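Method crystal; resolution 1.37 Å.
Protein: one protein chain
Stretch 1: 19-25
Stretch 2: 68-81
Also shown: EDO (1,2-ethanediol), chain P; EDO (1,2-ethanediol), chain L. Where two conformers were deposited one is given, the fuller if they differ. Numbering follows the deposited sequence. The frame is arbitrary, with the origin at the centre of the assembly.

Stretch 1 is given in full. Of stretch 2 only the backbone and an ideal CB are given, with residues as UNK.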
ATOM      1  N   SER B  19      27.937 -11.232  -4.238  1.00 18.80           N
ATOM      2  CA  SER B  19      28.891 -10.222  -4.574  1.00 19.65           C
ATOM      3  C   SER B  19      28.438  -8.816  -4.080  1.00 18.74           C
ATOM      4  O   SER B  19      28.096  -7.960  -4.887  1.00 21.57           O
ATOM      5  CB  SER B  19      29.070 -10.288  -6.095  1.00 21.01           C
ATOM      6  OG  SER B  19      30.140  -9.508  -6.526  1.00 26.47           O
ATOM      7  N   TYR B  20      28.439  -8.590  -2.761  1.00 18.25           N
ATOM      8  CA  TYR B  20      27.993  -7.310  -2.187  1.00 18.09           C
ATOM      9  C   TYR B  20      29.170  -6.490  -1.703  1.00 17.95           C
ATOM     10  O   TYR B  20      30.220  -7.045  -1.422  1.00 23.98           O
ATOM     11  CB  TYR B  20      27.045  -7.538  -1.009  1.00 14.29           C
ATOM     12  CG  TYR B  20      25.814  -8.360  -1.329  1.00 15.57           C
ATOM     13  CD1 TYR B  20      24.744  -7.806  -2.007  1.00 15.54           C
ATOM     14  CD2 TYR B  20      25.718  -9.681  -0.936  1.00 17.89           C
ATOM     15  CE1 TYR B  20      23.619  -8.547  -2.305  1.00 16.39           C
ATOM     16  CE2 TYR B  20      24.602 -10.429  -1.224  1.00 22.44           C
ATOM     17  CZ  TYR B  20      23.551  -9.859  -1.904  1.00 19.19           C
ATOM     18  OH  TYR B  20      22.440 -10.614  -2.186  1.00 22.30           O
ATOM     19  N   LEU B  21      28.994  -5.178  -1.615  1.00 13.35           N
ATOM     20  CA  LEU B  21      29.967  -4.311  -0.952  1.00 14.84           C
ATOM     21  C   LEU B  21      29.231  -3.503   0.078  1.00 14.92           C
ATOM     22  O   LEU B  21      28.116  -3.123  -0.153  1.00 16.05           O
ATOM     23  CB  LEU B  21      30.601  -3.324  -1.938  1.00 17.98           C
ATOM     24  CG  LEU B  21      31.453  -3.839  -3.096  1.00 17.90           C
ATOM     25  CD1 LEU B  21      31.818  -2.693  -4.001  1.00 20.20           C
ATOM     26  CD2 LEU B  21      32.679  -4.511  -2.566  1.00 17.39           C
ATOM     27  N   LEU B  22      29.841  -3.210   1.220  1.00 12.88           N
ATOM     28  CA  LEU B  22      29.190  -2.293   2.135  1.00 13.22           C
ATOM     29  C   LEU B  22      29.885  -0.935   1.982  1.00 13.60           C
ATOM     30  O   LEU B  22      31.099  -0.832   2.137  1.00 14.24           O
ATOM     31  CB  LEU B  22      29.257  -2.797   3.573  1.00 12.06           C
ATOM     32  CG  LEU B  22      28.256  -2.155   4.528  1.00 15.18           C
ATOM     33  CD1 LEU B  22      26.858  -2.523   4.102  1.00 15.19           C
ATOM     34  CD2 LEU B  22      28.501  -2.534   5.983  1.00 12.08           C
ATOM     35  N   TYR B  23      29.109   0.087   1.622  1.00 13.96           N
ATOM     36  CA  TYR B  23      29.608   1.443   1.550  1.00 13.56           C
ATOM     37  C   TYR B  23      29.162   2.144   2.805  1.00 14.35           C
ATOM     38  O   TYR B  23      28.288   1.637   3.519  1.00 15.20           O
ATOM     39  CB  TYR B  23      29.074   2.145   0.304  1.00 20.53           C
ATOM     40  CG  TYR B  23      29.815   1.825  -0.989  1.00 16.12           C
ATOM     41  CD1 TYR B  23      30.734   0.773  -1.058  1.00 15.56           C
ATOM     42  CD2 TYR B  23      29.612   2.591  -2.132  1.00 18.18           C
ATOM     43  CE1 TYR B  23      31.410   0.488  -2.218  1.00 16.39           C
ATOM     44  CE2 TYR B  23      30.288   2.311  -3.315  1.00 16.97           C
ATOM     45  CZ  TYR B  23      31.185   1.262  -3.349  1.00 22.41           C
ATOM     46  OH  TYR B  23      31.856   0.987  -4.520  1.00 20.91           O
ATOM     47  N   TYR B  24      29.748   3.315   3.067  1.00 13.22           N
ATOM     48  CA  TYR B  24      29.570   4.039   4.334  1.00 15.87           C
ATOM     49  C   TYR B  24      29.372   5.523   4.091  1.00 15.44           C
ATOM     50  O   TYR B  24      30.147   6.137   3.357  1.00 15.78           O
ATOM     51  CB  TYR B  24      30.816   3.869   5.211  1.00 12.64           C
ATOM     52  CG  TYR B  24      31.101   2.440   5.524  1.00 11.51           C
ATOM     53  CD1 TYR B  24      30.368   1.770   6.490  1.00 13.43           C
ATOM     54  CD2 TYR B  24      32.081   1.737   4.834  1.00 19.11           C
ATOM     55  CE1 TYR B  24      30.600   0.444   6.775  1.00 14.49           C
ATOM     56  CE2 TYR B  24      32.327   0.399   5.116  1.00 15.56           C
ATOM     57  CZ  TYR B  24      31.575  -0.238   6.085  1.00 13.29           C
ATOM     58  OH  TYR B  24      31.795  -1.554   6.381  1.00 15.79           O
ATOM     59  N   GLN B  25      28.361   6.117   4.709  1.00 13.11           N
ATOM     60  CA  GLN B  25      28.187   7.560   4.584  1.00 13.18           C
ATOM     61  C   GLN B  25      28.383   8.230   5.961  1.00 18.23           C
ATOM     62  O   GLN B  25      27.693   7.883   6.920  1.00 13.78           O
ATOM     63  CB  GLN B  25      26.830   7.913   3.963  1.00 12.28           C
ATOM     64  CG  GLN B  25      26.779   9.406   3.638  1.00 15.77           C
ATOM     65  CD  GLN B  25      25.484   9.899   2.994  1.00 16.51           C
ATOM     66  OE1 GLN B  25      24.398   9.435   3.327  1.00 21.91           O
ATOM     67  NE2 GLN B  25      25.603  10.867   2.081  1.00 11.98           N
ATOM     68  N   UNK B  68      20.866 -13.735   2.725  0.69 16.93           N
ATOM     69  CA  UNK B  68      22.281 -13.603   2.368  0.69 21.16           C
ATOM     70  C   UNK B  68      22.750 -12.158   2.494  0.69 16.29           C
ATOM     71  O   UNK B  68      23.812 -11.867   3.030  0.69 18.45           O
ATOM     72  CB  UNK B  68      22.521 -14.107   0.943  0.69 21.16           C
ATOM     73  N   UNK B  69      21.940 -11.250   1.982  1.00 16.76           N
ATOM     74  CA  UNK B  69      22.319  -9.871   1.905  1.00 13.55           C
ATOM     75  C   UNK B  69      22.396  -9.274   3.304  1.00 15.38           C
ATOM     76  O   UNK B  69      23.400  -8.642   3.647  1.00 20.72           O
ATOM     77  CB  UNK B  69      21.335  -9.093   1.029  1.00 13.55           C
ATOM     78  N   UNK B  70      21.356  -9.499   4.113  1.00 14.33           N
ATOM     79  CA  UNK B  70      21.332  -9.020   5.506  1.00 15.30           C
ATOM     80  C   UNK B  70      22.529  -9.542   6.262  1.00 12.64           C
ATOM     81  O   UNK B  70      23.195  -8.797   6.942  1.00 14.49           O
ATOM     82  CB  UNK B  70      20.043  -9.446   6.212  1.00 15.30           C
ATOM     83  N   UNK B  71      22.780 -10.845   6.122  1.00 14.94           N
ATOM     84  CA  UNK B  71      23.878 -11.496   6.806  1.00 13.72           C
ATOM     85  C   UNK B  71      25.189 -10.813   6.409  1.00 13.52           C
ATOM     86  O   UNK B  71      26.000 -10.458   7.264  1.00 15.42           O
ATOM     87  CB  UNK B  71      23.914 -12.990   6.479  1.00 13.72           C
ATOM     88  N   UNK B  72      25.372 -10.603   5.108  1.00 15.18           N
ATOM     89  CA  UNK B  72      26.534  -9.888   4.593  1.00 12.83           C
ATOM     90  C   UNK B  72      26.676  -8.531   5.290  1.00 15.77           C
ATOM     91  O   UNK B  72      27.727  -8.205   5.841  1.00 13.88           O
ATOM     92  CB  UNK B  72      26.421  -9.703   3.078  1.00 12.83           C
ATOM     93  N   UNK B  73      25.603  -7.743   5.239  1.00 14.28           N
ATOM     94  CA  UNK B  73      25.570  -6.410   5.828  1.00 14.64           C
ATOM     95  C   UNK B  73      25.955  -6.462   7.312  1.00 14.12           C
ATOM     96  O   UNK B  73      26.794  -5.708   7.748  1.00 12.94           O
ATOM     97  CB  UNK B  73      24.182  -5.789   5.659  1.00 14.64           C
ATOM     98  N   UNK B  74      25.378  -7.379   8.072  1.00 11.20           N
ATOM     99  CA  UNK B  74      25.680  -7.422   9.485  1.00 12.30           C
ATOM    100  C   UNK B  74      27.107  -7.873   9.778  1.00 12.16           C
ATOM    101  O   UNK B  74      27.791  -7.298  10.625  1.00 13.45           O
ATOM    102  CB  UNK B  74      24.690  -8.350  10.191  1.00 12.30           C
ATOM    103  N   UNK B  75      27.562  -8.905   9.091  1.00 11.18           N
ATOM    104  CA  UNK B  75      28.902  -9.396   9.355  1.00 15.74           C
ATOM    105  C   UNK B  75      30.009  -8.431   8.939  1.00 12.85           C
ATOM    106  O   UNK B  75      30.982  -8.242   9.661  1.00 13.59           O
ATOM    107  CB  UNK B  75      29.100 -10.733   8.638  1.00 15.74           C
ATOM    108  N   UNK B  76      29.848  -7.838   7.767  1.00 12.09           N
ATOM    109  CA  UNK B  76      30.766  -6.833   7.283  1.00 14.01           C
ATOM    110  C   UNK B  76      30.806  -5.644   8.241  1.00 12.56           C
ATOM    111  O   UNK B  76      31.878  -5.143   8.561  1.00 16.44           O
ATOM    112  CB  UNK B  76      30.369  -6.381   5.876  1.00 14.01           C
ATOM    113  N   UNK B  77      29.640  -5.211   8.710  1.00 12.15           N
ATOM    114  CA  UNK B  77      29.575  -4.067   9.623  1.00 12.80           C
ATOM    115  C   UNK B  77      30.254  -4.389  10.952  1.00 11.51           C
ATOM    116  O   UNK B  77      30.997  -3.580  11.492  1.00 12.68           O
ATOM    117  CB  UNK B  77      28.121  -3.657   9.862  1.00 12.80           C
ATOM    118  N   UNK B  78      29.997  -5.569  11.480  1.00 14.10           N
ATOM    119  CA  UNK B  78      30.585  -5.947  12.752  1.00 13.22           C
ATOM    120  C   UNK B  78      32.115  -5.985  12.679  1.00 15.94           C
ATOM    121  O   UNK B  78      32.807  -5.505  13.566  1.00 16.05           O
ATOM    122  CB  UNK B  78      30.044  -7.309  13.193  1.00 13.22           C
ATOM    123  N   UNK B  79      32.646  -6.547  11.602  1.00 14.32           N
ATOM    124  CA  UNK B  79      34.083  -6.558  11.415  1.00 12.66           C
ATOM    125  C   UNK B  79      34.628  -5.132  11.367  1.00 14.35           C
ATOM    126  O   UNK B  79      35.631  -4.808  11.994  1.00 13.41           O
ATOM    127  CB  UNK B  79      34.449  -7.316  10.137  1.00 12.66           C
ATOM    128  N   UNK B  80      33.956  -4.280  10.609  1.00 15.89           N
ATOM    129  CA  UNK B  80      34.381  -2.894  10.459  1.00 13.39           C
ATOM    130  C   UNK B  80      34.381  -2.074  11.769  1.00 10.76           C
ATOM    131  O   UNK B  80      35.267  -1.247  11.995  1.00 17.27           O
ATOM    132  CB  UNK B  80      33.471  -2.209   9.438  1.00 13.39           C
ATOM    133  N   UNK B  81      33.373  -2.284  12.607  1.00 12.50           N
ATOM    134  CA  UNK B  81      33.278  -1.619  13.897  1.00 10.07           C
ATOM    135  C   UNK B  81      34.431  -2.092  14.755  1.00 11.76           C
ATOM    136  O   UNK B  81      35.103  -1.279  15.395  1.00 12.01           O
ATOM    137  CB  UNK B  81      31.935  -1.895  14.575  1.00 10.07           C
TER
HETATM  138  C1  EDO P 305      24.473 -11.630  11.405  1.00 35.65           C
HETATM  139  O1  EDO P 305      25.313 -12.098  10.345  1.00 25.73           O
HETATM  140  C2  EDO P 305      22.974 -11.816  11.129  1.00 33.97           C
HETATM  141  O2  EDO P 305      22.547 -11.418   9.813  1.00 17.39           O
HETATM  142  C1  EDO L 301      22.392  13.530  -0.600  1.00 28.04           C
HETATM  143  O1  EDO L 301      22.734  14.650   0.220  1.00 16.06           O
HETATM  144  C2  EDO L 301      22.476  12.231   0.169  1.00 39.08           C
HETATM  145  O2  EDO L 301      23.818  11.957   0.561  1.00 29.12           O

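Stretch 2 is helical throughout and crosses the strand of stretch 1 at 50°. Tyr20, Leu22 and Tyr24 point toward it.

Position 68 has its ideal CB directed toward the strand, 4.7 Å from Tyr20 OH. That leaves room for most side chains, polar or apolar. It is Glu68, and its end leads away from the strand.

At position 69 CA-to-CB points sideways, yet the ideal CB is 3.7 Å from Tyr20 OH. A flexible apolar chain could lie along the tyrosine ring. The residue is selenomethionine, Met69. Its CG sits over one face of the ring, 3.3 Å from Tyr20 CE1, in a CH-pi contact. The SE end leads away.

Positions 70 and 71 are out of reach of stretch 1, which sets no demand there. They are Gln70 and Asp71. Asp71 OD1 accepts a hydrogen bond from O2 of the chain P 1,2-ethanediol at 2.6 Å.

Position 72 points toward the strand, its ideal CB 4.1 Å from Tyr20 CD2. Space extends past Tyr20 CB to the backbone of residues 20 to 22, so a large apolar or aromatic group suits. It is Phe72. Tyr20 CB lies over one ring face, 3.4 Å from the Phe72 ring centroid. Leu22 N approaches the ring edge, 3.7 Å from Phe72 CE2.

Position 73 points sideways, 4.5 Å from Leu22 CD1 at its ideal CB. A modest apolar residue would do. Val73 places CG2 4.1 Å from Leu22 CD1.

Position 74 points away and 75 is out of reach; many residues would serve. They are Ala74 and Glu75.

Position 76 points toward Leu22 and Tyr24. Its ideal CB is 4.3 Å from Leu22 CD2, which favours a small or branched side chain. Thr76 brings CG2 to 3.8 Å from Leu22 CB. Its OG1 donates a hydrogen bond to Phe72 O at 2.7 Å.

Position 77 points sideways, its ideal CB 4.1 Å from Leu22 CD2, so a small residue fits. Ala77 CB packs 4.0 Å from Leu22 CD2.

Positions 78 and 79 make no contact with stretch 1 and are little constrained by it. They are Ile78 and Lys79.

Position 80 points toward Tyr24, with its ideal CB 3.5 Å from Tyr24 OH. A polar chain could exploit the hydroxyl; an apolar one could pack there. Gln80 CG lies 3.5 Å from Tyr24 OH. A water bridges the two side chains, 2.5 Å from Tyr24 OH and accepting from Gln80 NE2 at 2.8 Å.

Position 81 is out of reach, so stretch 1 sets no preference; it is Ile81.

Stretch 2 68-81: EMQDFVAETAIKQI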
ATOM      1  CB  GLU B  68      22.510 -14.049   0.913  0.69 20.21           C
ATOM      2  CG  GLU B  68      22.553 -15.564   0.695  0.69 30.82           C
ATOM      3  CD  GLU B  68      21.234 -16.161   0.211  0.69 26.10           C
ATOM      4  OE1 GLU B  68      21.293 -17.227  -0.421  0.69 24.04           O
ATOM      5  OE2 GLU B  68      20.149 -15.594   0.476  0.69 25.28           O
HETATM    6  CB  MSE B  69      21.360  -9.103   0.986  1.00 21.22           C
HETATM    7  CG  MSE B  69      21.925  -7.802   0.474  1.00 22.64           C
HETATM    8 SE   MSE B  69      20.551  -6.613  -0.206  0.62 22.15          SE
HETATM    9  CE  MSE B  69      19.219  -7.079   1.095  1.00 24.23           C
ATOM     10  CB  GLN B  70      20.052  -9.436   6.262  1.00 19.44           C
ATOM     11  CG  GLN B  70      18.805  -8.729   5.862  1.00 24.37           C
ATOM     12  CD  GLN B  70      18.900  -7.209   5.892  1.00 17.12           C
ATOM     13  OE1 GLN B  70      19.509  -6.599   6.782  1.00 15.10           O
ATOM     14  NE2 GLN B  70      18.298  -6.592   4.898  1.00 15.89           N
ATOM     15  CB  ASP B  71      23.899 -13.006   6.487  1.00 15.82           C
ATOM     16  CG  ASP B  71      22.806 -13.817   7.230  1.00 14.41           C
ATOM     17  OD1 ASP B  71      22.039 -13.286   8.057  1.00 14.01           O
ATOM     18  OD2 ASP B  71      22.715 -15.036   6.979  1.00 18.11           O
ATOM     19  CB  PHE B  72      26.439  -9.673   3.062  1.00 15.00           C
ATOM     20  CG  PHE B  72      27.500  -8.720   2.524  1.00 18.52           C
ATOM     21  CD1 PHE B  72      28.730  -9.186   2.099  1.00 14.49           C
ATOM     22  CD2 PHE B  72      27.285  -7.351   2.497  1.00 15.24           C
ATOM     23  CE1 PHE B  72      29.698  -8.295   1.643  1.00 16.77           C
ATOM     24  CE2 PHE B  72      28.243  -6.483   2.060  1.00 15.70           C
ATOM     25  CZ  PHE B  72      29.438  -6.939   1.641  1.00 18.97           C
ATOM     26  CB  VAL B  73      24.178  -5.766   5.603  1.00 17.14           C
ATOM     27  CG1 VAL B  73      23.978  -4.534   6.424  1.00 15.99           C
ATOM     28  CG2 VAL B  73      24.008  -5.468   4.126  1.00 11.53           C
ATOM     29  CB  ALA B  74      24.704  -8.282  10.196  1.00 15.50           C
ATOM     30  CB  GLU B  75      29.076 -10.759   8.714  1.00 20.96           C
ATOM     31  CG  GLU B  75      27.992 -11.648   9.206  1.00 24.44           C
ATOM     32  CD  GLU B  75      28.075 -13.068   8.707  1.00 42.09           C
ATOM     33  OE1 GLU B  75      29.123 -13.453   8.129  1.00 47.04           O
ATOM     34  OE2 GLU B  75      27.075 -13.802   8.909  1.00 41.34           O
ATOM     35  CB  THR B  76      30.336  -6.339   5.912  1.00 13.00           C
ATOM     36  OG1 THR B  76      30.234  -7.459   5.064  1.00 14.30           O
ATOM     37  CG2 THR B  76      31.333  -5.374   5.338  1.00 12.70           C
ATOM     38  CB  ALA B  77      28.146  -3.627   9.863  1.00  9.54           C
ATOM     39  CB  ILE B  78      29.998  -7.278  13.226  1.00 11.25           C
ATOM     40  CG1 ILE B  78      28.573  -7.024  13.715  1.00 14.04           C
ATOM     41  CG2 ILE B  78      30.881  -7.917  14.277  1.00 10.37           C
ATOM     42  CD1 ILE B  78      27.774  -8.252  13.985  1.00 13.72           C
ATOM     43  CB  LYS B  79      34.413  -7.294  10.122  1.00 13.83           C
ATOM     44  CG  LYS B  79      34.191  -8.782  10.204  1.00 18.99           C
ATOM     45  CD  LYS B  79      34.021  -9.372   8.802  1.00 22.94           C
ATOM     46  CE  LYS B  79      34.081 -10.887   8.778  1.00 25.92           C
ATOM     47  NZ  LYS B  79      33.514 -11.462  10.009  1.00 36.65           N
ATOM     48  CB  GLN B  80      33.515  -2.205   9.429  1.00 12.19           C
ATOM     49  CG  GLN B  80      34.084  -0.875   8.955  1.00 15.21           C
ATOM     50  CD  GLN B  80      35.521  -0.980   8.487  1.00 16.90           C
ATOM     51  OE1 GLN B  80      36.455  -0.646   9.208  1.00 18.83           O
ATOM     52  NE2 GLN B  80      35.698  -1.451   7.268  1.00 14.06           N
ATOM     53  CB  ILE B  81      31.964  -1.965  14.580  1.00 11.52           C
ATOM     54  CG1 ILE B  81      30.797  -1.336  13.837  1.00 10.88           C
ATOM     55  CG2 ILE B  81      31.963  -1.501  16.014  1.00 13.27           C
ATOM     56  CD1 ILE B  81      29.463  -1.919  14.273  1.00 14.87           C
TER
HETATM   57  O   HOH W   1      33.846  -2.802   5.679  1.00 13.08           O
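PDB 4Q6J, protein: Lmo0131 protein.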